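Local coordinates for methylenetetrahydrofolate--tRNA-(uracil-5-)-methyltransferase trmFO (PDB 3G5S), which uses FAD and methylenetetrahydrofolate to methylate the C5 of uridine 54 in tRNA, at residues A[135-139]-A[140-144]. Residues are numbered along the deposited sequence; the frame is centred on the assembly and turned at random.
With FAD (flavin-adenine dinucleotide), chain B.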
loop_
_atom_site.group_PDB
_atom_site.type_symbol
_atom_site.label_atom_id
_atom_site.label_comp_id
_atom_site.label_asym_id
_atom_site.label_seq_id
_atom_site.Cartn_x
_atom_site.Cartn_y
_atom_site.Cartn_z
ATOM N N PRO A 135 3.644 4.957 -9.464
ATOM C CA PRO A 135 5.013 4.924 -8.939
ATOM C C PRO A 135 5.999 5.692 -9.812
ATOM O O PRO A 135 7.034 6.115 -9.311
ATOM C CB PRO A 135 5.356 3.435 -8.955
ATOM C CG PRO A 135 4.441 2.830 -9.948
ATOM C CD PRO A 135 3.178 3.628 -9.904
ATOM N N LEU A 136 5.676 5.865 -11.089
ATOM C CA LEU A 136 6.550 6.564 -12.021
ATOM C C LEU A 136 5.879 7.859 -12.498
ATOM O O LEU A 136 5.981 8.257 -13.657
ATOM C CB LEU A 136 6.935 5.642 -13.180
ATOM C CG LEU A 136 7.646 4.362 -12.717
ATOM C CD1 LEU A 136 7.818 3.360 -13.851
ATOM C CD2 LEU A 136 8.988 4.689 -12.072
ATOM N N THR A 137 5.184 8.502 -11.566
ATOM C CA THR A 137 4.663 9.850 -11.742
ATOM C C THR A 137 5.712 10.718 -12.441
ATOM O O THR A 137 6.884 10.705 -12.065
ATOM C CB THR A 137 4.316 10.469 -10.371
ATOM O OG1 THR A 137 3.144 9.844 -9.827
ATOM C CG2 THR A 137 4.048 11.948 -10.495
ATOM N N SER A 138 5.303 11.472 -13.457
ATOM C CA SER A 138 6.272 12.265 -14.206
ATOM C C SER A 138 6.968 13.274 -13.301
ATOM O O SER A 138 6.398 13.767 -12.323
ATOM C CB SER A 138 5.625 12.973 -15.394
ATOM O OG SER A 138 4.970 14.151 -14.974
ATOM N N GLU A 139 8.214 13.575 -13.642
ATOM C CA GLU A 139 9.018 14.485 -12.851
ATOM C C GLU A 139 8.337 15.840 -12.664
ATOM O O GLU A 139 8.337 16.393 -11.566
ATOM C CB GLU A 139 10.385 14.664 -13.508
ATOM C CG GLU A 139 11.294 15.657 -12.813
ATOM C CD GLU A 139 12.641 15.768 -13.497
ATOM O OE1 GLU A 139 13.194 14.717 -13.886
ATOM O OE2 GLU A 139 13.143 16.900 -13.651
ATOM N N ALA A 140 7.751 16.374 -13.733
ATOM C CA ALA A 140 7.124 17.690 -13.662
ATOM C C ALA A 140 5.985 17.708 -12.645
ATOM O O ALA A 140 5.864 18.647 -11.856
ATOM C CB ALA A 140 6.628 18.137 -15.038
ATOM N N LEU A 141 5.147 16.677 -12.646
ATOM C CA LEU A 141 4.037 16.677 -11.706
ATOM C C LEU A 141 4.521 16.460 -10.276
ATOM O O LEU A 141 3.989 17.058 -9.339
ATOM C CB LEU A 141 2.974 15.653 -12.087
ATOM C CG LEU A 141 1.695 15.757 -11.254
ATOM C CD1 LEU A 141 0.988 17.087 -11.475
ATOM C CD2 LEU A 141 0.774 14.597 -11.590
ATOM N N ALA A 142 5.537 15.617 -10.102
ATOM C CA ALA A 142 6.128 15.443 -8.780
ATOM C C ALA A 142 6.659 16.786 -8.254
ATOM O O ALA A 142 6.453 17.137 -7.091
ATOM C CB ALA A 142 7.240 14.393 -8.812
ATOM N N GLU A 143 7.317 17.549 -9.119
ATOM C CA GLU A 143 7.811 18.865 -8.719
ATOM C C GLU A 143 6.663 19.791 -8.323
ATOM O O GLU A 143 6.764 20.546 -7.357
ATOM C CB GLU A 143 8.636 19.490 -9.845
ATOM C CG GLU A 143 9.987 18.834 -10.050
ATOM C CD GLU A 143 10.889 18.980 -8.841
ATOM O OE1 GLU A 143 10.996 20.104 -8.305
ATOM O OE2 GLU A 143 11.499 17.973 -8.431
ATOM N N ALA A 144 5.570 19.736 -9.075
ATOM C CA ALA A 144 4.403 20.550 -8.767
ATOM C C ALA A 144 3.809 20.188 -7.404
ATOM O O ALA A 144 3.398 21.064 -6.637
ATOM C CB ALA A 144 3.359 20.418 -9.862
HETATM P PA FAD B . 0.011 3.187 -12.841
HETATM O O1A FAD B . 1.492 3.213 -13.088
HETATM O O2A FAD B . -0.740 1.931 -13.159
HETATM O O5B FAD B . -0.715 4.380 -13.614
HETATM C C5B FAD B . -0.199 5.696 -13.599
HETATM C C4B FAD B . -0.476 6.305 -14.959
HETATM O O4B FAD B . -0.171 7.689 -14.922
HETATM C C3B FAD B . 0.408 5.696 -16.046
HETATM O O3B FAD B . -0.373 5.259 -17.142
HETATM C C2B FAD B . 1.353 6.831 -16.440
HETATM O O2B FAD B . 1.752 6.825 -17.795
HETATM C C1B FAD B . 0.515 8.054 -16.122
HETATM N N9A FAD B . 1.217 9.307 -15.807
HETATM C C8A FAD B . 2.259 9.491 -14.941
HETATM N N7A FAD B . 2.531 10.811 -14.867
HETATM C C5A FAD B . 1.658 11.467 -15.676
HETATM C C6A FAD B . 1.469 12.805 -15.991
HETATM N N6A FAD B . 2.099 13.790 -15.337
HETATM N N1A FAD B . 0.465 13.137 -16.860
HETATM C C2A FAD B . -0.331 12.177 -17.439
HETATM N N3A FAD B . -0.156 10.847 -17.135
HETATM C C4A FAD B . 0.830 10.526 -16.272
HETATM N N1 FAD B . 1.908 -4.284 -8.315
HETATM C C2 FAD B . 1.426 -5.543 -8.060
HETATM O O2 FAD B . 0.379 -5.695 -7.434
HETATM N N3 FAD B . 2.126 -6.644 -8.516
HETATM C C4 FAD B . 3.304 -6.525 -9.234
HETATM O O4 FAD B . 3.904 -7.531 -9.633
HETATM C C4X FAD B . 3.782 -5.239 -9.488
HETATM N N5 FAD B . 4.952 -5.053 -10.189
HETATM C C5X FAD B . 5.406 -3.774 -10.440
HETATM C C6 FAD B . 6.584 -3.600 -11.159
HETATM C C7 FAD B . 7.068 -2.325 -11.416
HETATM C C7M FAD B . 8.343 -2.144 -12.194
HETATM C C8 FAD B . 6.362 -1.219 -10.957
HETATM C C8M FAD B . 6.873 0.166 -11.232
HETATM C C9 FAD B . 5.180 -1.390 -10.239
HETATM C C9A FAD B . 4.694 -2.668 -9.974
HETATM N N10 FAD B . 3.526 -2.842 -9.242
HETATM C C10 FAD B . 3.078 -4.130 -9.022
HETATM C "C1'" FAD B . 3.131 -1.796 -8.224
HETATM C "C2'" FAD B . 1.752 -1.161 -8.472
HETATM O "O2'" FAD B . 0.695 -1.938 -7.935
HETATM C "C3'" FAD B . 1.514 -0.855 -9.950
HETATM O "O3'" FAD B . 2.472 0.115 -10.323
HETATM C "C4'" FAD B . 0.112 -0.322 -10.240
HETATM O "O4'" FAD B . -0.056 -0.293 -11.644
HETATM C "C5'" FAD B . -0.125 1.051 -9.621
HETATM O "O5'" FAD B . -1.312 1.607 -10.141
HETATM P P FAD B . -1.418 3.193 -10.325
HETATM O O1P FAD B . -1.138 3.897 -9.037
HETATM O O2P FAD B . -2.729 3.461 -10.988
HETATM O O3P FAD B . -0.192 3.563 -11.295
HETATM O O HOH W 1 10.631 15.293 -9.419
#
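The N-cap of helix 139-149 lies at the adenine end of the FAD site: Ser-138 precedes the helix, and its OG accepts a weak capping hydrogen bond from Leu-141 N at 3.4 Å. With OG lodged between its own backbone N and carbonyl carbon (chi1 81°), the hydroxyl faces the first helical turn. There it also sits 2.9 Å from N6A of the FAD adenine and hydrogen-bonds Glu-120. Helical bonding begins at once with a nearly straight bond, Ala-142 N to Ser-138 O at 3.0 Å (169° at the hydrogen), and Glu-143 N to Glu-139 O comes next. Methyl CG2 of Thr-137 lies 4.0 Å from Ala-142 N, while OG1 of Thr-137 hydrogen-bonds Thr-133 OG1 and Gly-134 O. On the more open flank, one water joins Glu-143 OE2 and, weakly, Glu-139 O; the same OE2 forms a salt bridge with Lys-146. A backbone N-H also holds the adenine, Ser-138 N donating to N7A at 3.2 Å. At the far end of the loop, Pro-135 CG packs 3.4 Å from FAD O3', and an alanine here would probably open a gap beside the ribityl chain and let the loop flex. Such a strand-loop-helix connection, following strand 129-131 of the parallel sheet, belongs to the Rossmann-type FAD-binding fold.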